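Local coordinates for protein fusolin (Unidentified entomopoxvirus, PDB 4OW5) that enhances virulence of an insect poxvirus as the building block of viral spindles, and probably binds and oxidises chitin through a copper-dependent lytic polysaccharide monooxygenase domain, at residues I173-R184 with N193-P203. Sequence-based numbering, arbitrary orientation. Where two conformers were deposited one is given.
Sequences IFTGPIPLVQRR and NLVYRTTVGIP
V181 and V195 trade two nearly straight backbone hydrogen bonds, N to O 2.9 Å each way, the hydrogen-bonded pair of the antiparallel hairpin formed by strands 180-182 and 194-203. Next along, R183 N donates to N193 O, and here the short edge strand of the four-stranded sheet runs out. The fold is the fibronectin type III-like beta sandwich of lytic polysaccharide monooxygenases, and strand 170-176 belongs to its other sheet.

R197 reaches over from its strand, its chain bent at chi3 (-55°), and NH1 donates to Q182 O (3.0 Å), the oxygen tilted 20° out of the guanidinium plane. One face of that guanidinium carries V181 CG2 over its centre; the opposite face is stacked on the R184 guanidinium, centres 3.8 Å apart and planes at 26°. Two like charges this close are probably eased by E135, which forms a salt bridge with R184 NH1 and a weak, long ion pair with R197. R184 NH2 also donates to M359 O of the second subunit. One water links R184 N to R197 NH1, and another bridges P179 O and R197 N where the two segments part.

On the other side of the hairpin, the Y196 ring has L180 CD2 over one face, a CH-pi contact 3.8 Å from the centroid, and I178 O at its edge. Its hydroxyl is hydrogen-bonded to E145, and the ring lies about 6 Å, side chain to side chain, from H144, which binds copper or zinc in this protein, though no metal sits on this chain here.

Before the 177-179 crossover, in the facing sheet, packing between the layers is mostly apolar. F174 turns its ring obliquely to V200 CG2 and T198 OG1, and I173 CD1 rests against I202 CD1 at 3.7 Å.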
loop_
_atom_site.group_PDB
_atom_site.type_symbol
_atom_site.label_atom_id
_atom_site.label_comp_id
_atom_site.label_asym_id
_atom_site.label_seq_id
_atom_site.Cartn_x
_atom_site.Cartn_y
_atom_site.Cartn_z
ATOM N N ILE A 173 10.650 0.154 20.480
ATOM C CA ILE A 173 9.678 1.211 20.791
ATOM C C ILE A 173 9.071 1.033 22.191
ATOM O O ILE A 173 8.352 1.919 22.631
ATOM C CB ILE A 173 8.566 1.357 19.733
ATOM C CG1 ILE A 173 7.701 0.096 19.618
ATOM C CG2 ILE A 173 9.180 1.788 18.389
ATOM C CD1 ILE A 173 6.527 0.211 18.640
ATOM N N PHE A 174 9.411 -0.046 22.898
ATOM C CA PHE A 174 8.948 -0.284 24.256
ATOM C C PHE A 174 9.843 -1.311 24.962
ATOM O O PHE A 174 10.137 -2.369 24.413
ATOM C CB PHE A 174 7.477 -0.775 24.302
ATOM C CG PHE A 174 6.935 -0.988 25.704
ATOM C CD1 PHE A 174 7.173 -2.177 26.389
ATOM C CD2 PHE A 174 6.097 -0.046 26.295
ATOM C CE1 PHE A 174 6.641 -2.396 27.653
ATOM C CE2 PHE A 174 5.540 -0.273 27.561
ATOM C CZ PHE A 174 5.856 -1.422 28.255
ATOM N N THR A 175 10.215 -1.020 26.210
ATOM C CA THR A 175 10.965 -1.940 27.050
ATOM C C THR A 175 10.529 -1.744 28.479
ATOM O O THR A 175 10.685 -0.647 28.978
ATOM C CB THR A 175 12.477 -1.720 26.947
ATOM O OG1 THR A 175 12.890 -1.807 25.603
ATOM C CG2 THR A 175 13.250 -2.700 27.806
ATOM N N GLY A 176 10.090 -2.805 29.135
ATOM C CA GLY A 176 9.794 -2.772 30.558
ATOM C C GLY A 176 8.721 -3.755 30.976
ATOM O O GLY A 176 8.085 -4.420 30.151
ATOM N N PRO A 177 8.452 -3.835 32.282
ATOM C CA PRO A 177 7.344 -4.698 32.730
ATOM C C PRO A 177 5.974 -4.113 32.358
ATOM O O PRO A 177 5.842 -2.907 32.078
ATOM C CB PRO A 177 7.547 -4.772 34.257
ATOM C CG PRO A 177 8.248 -3.533 34.593
ATOM C CD PRO A 177 9.078 -3.125 33.410
ATOM N N ILE A 178 5.010 -5.005 32.189
ATOM C CA ILE A 178 3.602 -4.714 31.951
ATOM C C ILE A 178 2.834 -5.482 33.051
ATOM O O ILE A 178 2.999 -6.693 33.136
ATOM C CB ILE A 178 3.147 -5.124 30.520
ATOM C CG1 ILE A 178 4.053 -4.518 29.435
ATOM C CG2 ILE A 178 1.687 -4.751 30.294
ATOM C CD1 ILE A 178 3.637 -4.857 28.075
ATOM N N PRO A 179 2.074 -4.852 33.964
ATOM C CA PRO A 179 1.384 -5.655 34.982
ATOM C C PRO A 179 0.207 -6.427 34.371
ATOM O O PRO A 179 -0.382 -6.002 33.373
ATOM C CB PRO A 179 0.907 -4.603 35.992
ATOM C CG PRO A 179 0.615 -3.410 35.131
ATOM C CD PRO A 179 1.723 -3.422 34.081
ATOM N N LEU A 180 -0.090 -7.585 34.947
ATOM C CA LEU A 180 -1.266 -8.368 34.581
ATOM C C LEU A 180 -2.553 -7.617 34.984
ATOM O O LEU A 180 -2.628 -7.066 36.085
ATOM C CB LEU A 180 -1.211 -9.705 35.313
ATOM C CG LEU A 180 -0.280 -10.692 34.743
ATOM C CD1 LEU A 180 0.198 -11.666 35.806
ATOM C CD2 LEU A 180 -0.916 -11.397 33.589
ATOM N N VAL A 181 -3.551 -7.596 34.113
ATOM C CA VAL A 181 -4.835 -6.927 34.378
ATOM C C VAL A 181 -5.942 -7.842 33.995
ATOM O O VAL A 181 -5.731 -8.724 33.166
ATOM C CB VAL A 181 -5.005 -5.566 33.655
ATOM C CG1 VAL A 181 -4.240 -4.460 34.373
ATOM C CG2 VAL A 181 -4.620 -5.653 32.167
ATOM N N GLN A 182 -7.152 -7.623 34.558
ATOM C CA GLN A 182 -8.297 -8.423 34.186
ATOM C C GLN A 182 -8.633 -8.138 32.748
ATOM O O GLN A 182 -8.633 -6.971 32.326
ATOM C CB GLN A 182 -9.546 -8.162 35.075
ATOM C CG GLN A 182 -10.648 -9.209 34.873
ATOM C CD GLN A 182 -11.952 -8.801 35.523
ATOM O OE1 GLN A 182 -12.033 -8.618 36.734
ATOM N NE2 GLN A 182 -13.008 -8.623 34.736
ATOM N N ARG A 183 -8.937 -9.197 31.998
ATOM C CA ARG A 183 -9.326 -9.068 30.605
ATOM C C ARG A 183 -10.663 -8.328 30.533
ATOM O O ARG A 183 -11.529 -8.485 31.413
ATOM C CB ARG A 183 -9.448 -10.457 29.921
ATOM C CG ARG A 183 -10.759 -11.178 30.231
ATOM C CD ARG A 183 -10.871 -12.601 29.678
ATOM N NE ARG A 183 -11.452 -12.674 28.340
ATOM C CZ ARG A 183 -12.736 -12.478 28.030
ATOM N NH1 ARG A 183 -13.621 -12.166 28.976
ATOM N NH2 ARG A 183 -13.142 -12.573 26.769
ATOM N N ARG A 184 -10.845 -7.547 29.500
ATOM C CA ARG A 184 -12.107 -6.854 29.332
ATOM C C ARG A 184 -13.132 -7.792 28.711
ATOM O O ARG A 184 -12.751 -8.761 28.067
ATOM C CB ARG A 184 -11.934 -5.642 28.442
ATOM C CG ARG A 184 -11.103 -4.523 29.019
ATOM C CD ARG A 184 -11.488 -3.238 28.320
ATOM N NE ARG A 184 -10.558 -2.150 28.616
ATOM C CZ ARG A 184 -9.388 -1.974 28.018
ATOM N NH1 ARG A 184 -8.967 -2.833 27.089
ATOM N NH2 ARG A 184 -8.614 -0.960 28.359
ATOM N N ASN A 193 -8.205 -15.342 32.251
ATOM C CA ASN A 193 -8.962 -14.189 32.775
ATOM C C ASN A 193 -8.056 -12.957 32.950
ATOM O O ASN A 193 -8.560 -11.843 33.103
ATOM C CB ASN A 193 -9.598 -14.529 34.128
ATOM C CG ASN A 193 -8.669 -14.339 35.318
ATOM O OD1 ASN A 193 -7.681 -15.065 35.496
ATOM N ND2 ASN A 193 -8.941 -13.350 36.156
ATOM N N LEU A 194 -6.724 -13.153 32.926
ATOM C CA LEU A 194 -5.736 -12.075 33.014
ATOM C C LEU A 194 -5.020 -11.927 31.659
ATOM O O LEU A 194 -4.770 -12.918 30.977
ATOM C CB LEU A 194 -4.701 -12.343 34.114
ATOM C CG LEU A 194 -5.213 -12.386 35.562
ATOM C CD1 LEU A 194 -4.103 -12.745 36.499
ATOM C CD2 LEU A 194 -5.823 -11.076 35.958
ATOM N N VAL A 195 -4.718 -10.704 31.277
ATOM C CA VAL A 195 -3.967 -10.369 30.067
ATOM C C VAL A 195 -2.907 -9.345 30.438
ATOM O O VAL A 195 -2.986 -8.723 31.503
ATOM C CB VAL A 195 -4.887 -9.822 28.937
ATOM C CG1 VAL A 195 -5.807 -10.908 28.383
ATOM C CG2 VAL A 195 -5.696 -8.611 29.401
ATOM N N TYR A 196 -1.948 -9.144 29.553
ATOM C CA TYR A 196 -0.995 -8.056 29.625
ATOM C C TYR A 196 -1.475 -7.028 28.632
ATOM O O TYR A 196 -1.667 -7.381 27.467
ATOM C CB TYR A 196 0.413 -8.479 29.287
ATOM C CG TYR A 196 1.051 -9.406 30.286
ATOM C CD1 TYR A 196 1.685 -8.909 31.404
ATOM C CD2 TYR A 196 1.166 -10.762 30.026
ATOM C CE1 TYR A 196 2.316 -9.751 32.313
ATOM C CE2 TYR A 196 1.773 -11.621 30.933
ATOM C CZ TYR A 196 2.323 -11.116 32.094
ATOM O OH TYR A 196 2.943 -11.974 32.962
ATOM N N ARG A 197 -1.728 -5.793 29.074
ATOM C CA ARG A 197 -2.143 -4.699 28.184
ATOM C C ARG A 197 -1.334 -3.457 28.394
ATOM O O ARG A 197 -1.118 -3.072 29.527
ATOM C CB ARG A 197 -3.591 -4.293 28.381
ATOM C CG ARG A 197 -4.621 -5.239 27.922
ATOM C CD ARG A 197 -5.976 -4.541 27.834
ATOM N NE ARG A 197 -6.406 -3.890 29.077
ATOM C CZ ARG A 197 -7.227 -4.406 29.999
ATOM N NH1 ARG A 197 -7.732 -5.620 29.847
ATOM N NH2 ARG A 197 -7.556 -3.700 31.073
ATOM N N THR A 198 -0.981 -2.773 27.314
ATOM C CA THR A 198 -0.251 -1.506 27.372
ATOM C C THR A 198 -0.512 -0.716 26.086
ATOM O O THR A 198 -0.676 -1.322 25.048
ATOM C CB THR A 198 1.272 -1.762 27.581
ATOM O OG1 THR A 198 1.903 -0.564 27.996
ATOM C CG2 THR A 198 1.980 -2.309 26.342
ATOM N N THR A 199 -0.485 0.613 26.150
ATOM C CA THR A 199 -0.590 1.479 24.989
ATOM C C THR A 199 0.797 1.900 24.591
ATOM O O THR A 199 1.570 2.397 25.422
ATOM C CB THR A 199 -1.495 2.685 25.247
ATOM O OG1 THR A 199 -2.800 2.197 25.516
ATOM C CG2 THR A 199 -1.585 3.625 24.036
ATOM N N VAL A 200 1.091 1.756 23.293
ATOM C CA VAL A 200 2.340 2.193 22.682
ATOM C C VAL A 200 1.966 3.020 21.490
ATOM O O VAL A 200 1.020 2.651 20.780
ATOM C CB VAL A 200 3.238 0.994 22.273
ATOM C CG1 VAL A 200 4.565 1.471 21.688
ATOM C CG2 VAL A 200 3.469 0.069 23.446
ATOM N N GLY A 201 2.686 4.126 21.287
ATOM C CA GLY A 201 2.518 4.962 20.122
ATOM C C GLY A 201 3.252 4.277 18.998
ATOM O O GLY A 201 4.444 4.025 19.118
ATOM N N ILE A 202 2.546 3.883 17.961
ATOM C CA ILE A 202 3.154 3.185 16.815
ATOM C C ILE A 202 3.506 4.191 15.751
ATOM O O ILE A 202 2.600 4.867 15.275
ATOM C CB ILE A 202 2.180 2.119 16.260
ATOM C CG1 ILE A 202 1.734 1.147 17.378
ATOM C CG2 ILE A 202 2.815 1.361 15.087
ATOM C CD1 ILE A 202 2.869 0.340 18.030
ATOM N N PRO A 203 4.782 4.283 15.325
ATOM C CA PRO A 203 5.120 5.207 14.228
ATOM C C PRO A 203 4.310 4.849 12.991
ATOM O O PRO A 203 4.180 3.675 12.647
ATOM C CB PRO A 203 6.636 4.985 14.007
ATOM C CG PRO A 203 7.113 4.350 15.281
ATOM C CD PRO A 203 5.972 3.542 15.794
HETATM O O HOH W 1 -1.427 -4.516 31.529
HETATM O O HOH W 2 -8.691 -7.056 27.416
#